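Local coordinates for uncharacterized protein (Pseudomonas aeruginosa PAO1, PDB 6TCB) that is of unknown function but binds calcium through acidic residues and packs as a two-fold symmetric pair in the crystal, at the interface of chains A and B. Coordinates in Å, arbitrary orientation; residue numbers count along the deposited sequence, not the author numbering. Chains: chain A/B, Uncharacterized protein PA2723.

The interface of chains A and B. Residues chain A 66-68, 71; chain B 61-68.
A:Asp68 OD1, one carboxylate oxygen, is gripped from two directions: the backbone N of B:Leu67 donates to it at 2.9 Å, and the guanidinium NH2 of A:Arg71, one helical turn on in the same chain, forms a salt bridge with it at 2.9 Å. Both aspartates of the Asp-Leu-Asp motif that opens helix 67-82 are calcium-binding residues, and here the two copies of the motif lie antiparallel across a two-fold axis, Asp66 of one beside Asp68 of the other; whether this dimer exists in solution the structure alone does not show. Each Asp68 reaches across to the first turn of the opposite helix, so B:Asp68 OD1 accepts from A:Leu67 N at 2.8 Å. The two carboxylates are turned differently: B:Asp68 uses its syn lone pair, whereas A:Asp68, with chi2 at -25° against -74° in its twin, is met from above its plane. The other carboxylate oxygens crowd together, A:Asp68 OD2 lying 3.1 Å from B:Asp66 OD1 and 3.2 Å from B:Asp68 OD2, which also takes a weak bond from A:Asp68 N. Such a cluster of acids could draw in a cation or raise the proton affinity of one carboxylate, and the N-terminal ends of the two helices may partly offset its charge. A:Arg71 starts with CG anti to its backbone N and bends at chi3 (54°), which brings the guanidinium over B:Leu67, whose CD1 touches one face near the rim, 3.7 Å from CZ. From there NH2 donates to the carbonyl O of B:Cys65 at 2.8 Å; this oxygen lies near the guanidinium plane, while the donor sits above the carbonyl plane. NH1 bonds weakly to the same oxygen and to B:Pro62 O, and a water links it to B:Val61 O. Salt bridge and carbonyl bond both pin NH2, and the water-mediated and weak contacts of NH1 help set the rotation of the guanidinium. Alongside, the CB atoms of A:Leu67 and B:Leu67 touch near the axis at 3.7 Å.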
loop_
_atom_site.group_PDB
_atom_site.type_symbol
_atom_site.label_atom_id
_atom_site.label_comp_id
_atom_site.label_asym_id
_atom_site.label_seq_id
_atom_site.Cartn_x
_atom_site.Cartn_y
_atom_site.Cartn_z
ATOM N N ASP A 66 -8.015 2.614 11.070
ATOM C CA ASP A 66 -6.758 3.303 11.318
ATOM C C ASP A 66 -5.614 2.564 10.640
ATOM O O ASP A 66 -5.383 1.380 10.909
ATOM C CB ASP A 66 -6.527 3.382 12.820
ATOM C CG ASP A 66 -5.353 4.252 13.160
ATOM O OD1 ASP A 66 -4.227 3.742 13.124
ATOM O OD2 ASP A 66 -5.556 5.459 13.419
ATOM N N LEU A 67 -4.864 3.272 9.800
ATOM C CA LEU A 67 -3.831 2.601 9.017
ATOM C C LEU A 67 -2.647 2.196 9.880
ATOM O O LEU A 67 -2.028 1.152 9.639
ATOM C CB LEU A 67 -3.360 3.497 7.875
ATOM C CG LEU A 67 -4.402 3.855 6.826
ATOM C CD1 LEU A 67 -3.783 4.731 5.730
ATOM C CD2 LEU A 67 -5.015 2.642 6.195
ATOM N N ASP A 68 -2.300 3.009 10.879
ATOM C CA ASP A 68 -1.213 2.617 11.773
ATOM C C ASP A 68 -1.564 1.340 12.528
ATOM O O ASP A 68 -0.690 0.499 12.778
ATOM C CB ASP A 68 -0.879 3.756 12.732
ATOM C CG ASP A 68 -0.120 4.895 12.054
ATOM O OD1 ASP A 68 0.562 4.668 11.029
ATOM O OD2 ASP A 68 -0.188 6.035 12.565
ATOM N N ARG A 71 -0.899 -1.537 10.178
ATOM C CA ARG A 71 0.532 -1.834 10.140
ATOM C C ARG A 71 0.977 -2.574 11.394
ATOM O O ARG A 71 1.741 -3.542 11.311
ATOM C CB ARG A 71 1.331 -0.542 9.939
ATOM C CG ARG A 71 2.837 -0.769 9.998
ATOM C CD ARG A 71 3.654 0.435 9.539
ATOM N NE ARG A 71 3.289 1.649 10.265
ATOM C CZ ARG A 71 3.780 2.861 10.022
ATOM N NH1 ARG A 71 4.677 3.060 9.065
ATOM N NH2 ARG A 71 3.348 3.883 10.743
ATOM N N VAL B 61 6.685 4.193 2.706
ATOM C CA VAL B 61 6.539 4.858 3.999
ATOM C C VAL B 61 7.392 4.129 5.032
ATOM O O VAL B 61 7.187 2.929 5.251
ATOM C CB VAL B 61 5.069 4.879 4.438
ATOM C CG1 VAL B 61 4.935 5.614 5.751
ATOM C CG2 VAL B 61 4.194 5.481 3.349
ATOM N N PRO B 62 8.310 4.803 5.720
ATOM C CA PRO B 62 9.129 4.113 6.721
ATOM C C PRO B 62 8.395 3.910 8.036
ATOM O O PRO B 62 7.389 4.549 8.335
ATOM C CB PRO B 62 10.301 5.082 6.933
ATOM C CG PRO B 62 9.688 6.438 6.708
ATOM C CD PRO B 62 8.678 6.232 5.594
ATOM N N ARG B 63 8.934 3.000 8.841
ATOM C CA ARG B 63 8.495 2.884 10.222
ATOM C C ARG B 63 8.670 4.222 10.926
ATOM O O ARG B 63 9.632 4.952 10.675
ATOM C CB ARG B 63 9.320 1.815 10.940
ATOM C CG ARG B 63 8.960 0.395 10.547
ATOM C CD ARG B 63 9.436 -0.618 11.579
ATOM N NE ARG B 63 8.924 -0.309 12.912
ATOM C CZ ARG B 63 8.818 -1.185 13.906
ATOM N NH1 ARG B 63 9.181 -2.449 13.728
ATOM N NH2 ARG B 63 8.338 -0.797 15.080
ATOM N N GLY B 64 7.728 4.558 11.798
ATOM C CA GLY B 64 7.779 5.824 12.496
ATOM C C GLY B 64 7.207 6.999 11.737
ATOM O O GLY B 64 7.126 8.099 12.302
ATOM N N CYS B 65 6.839 6.818 10.473
ATOM C CA CYS B 65 6.075 7.797 9.716
ATOM C C CYS B 65 4.608 7.379 9.747
ATOM O O CYS B 65 4.286 6.215 9.486
ATOM C CB CYS B 65 6.574 7.861 8.271
ATOM S SG CYS B 65 5.747 9.097 7.237
ATOM N N ASP B 66 3.730 8.331 10.038
ATOM C CA ASP B 66 2.322 8.044 10.296
ATOM C C ASP B 66 1.591 7.759 8.990
ATOM O O ASP B 66 1.520 8.619 8.109
ATOM C CB ASP B 66 1.726 9.254 11.012
ATOM C CG ASP B 66 0.370 8.979 11.603
ATOM O OD1 ASP B 66 -0.542 8.574 10.854
ATOM O OD2 ASP B 66 0.219 9.145 12.835
ATOM N N LEU B 67 1.016 6.559 8.873
ATOM C CA LEU B 67 0.388 6.184 7.606
ATOM C C LEU B 67 -0.909 6.944 7.374
ATOM O O LEU B 67 -1.292 7.177 6.217
ATOM C CB LEU B 67 0.107 4.690 7.586
ATOM C CG LEU B 67 1.281 3.783 7.264
ATOM C CD1 LEU B 67 0.959 2.373 7.677
ATOM C CD2 LEU B 67 1.606 3.853 5.772
ATOM N N ASP B 68 -1.626 7.291 8.441
ATOM C CA ASP B 68 -2.831 8.091 8.285
ATOM C C ASP B 68 -2.484 9.470 7.747
ATOM O O ASP B 68 -3.194 10.009 6.888
ATOM C CB ASP B 68 -3.553 8.170 9.625
ATOM C CG ASP B 68 -3.814 6.792 10.210
ATOM O OD1 ASP B 68 -4.711 6.089 9.689
ATOM O OD2 ASP B 68 -3.088 6.373 11.147
HETATM O O HOH W 1 6.262 1.295 7.366
#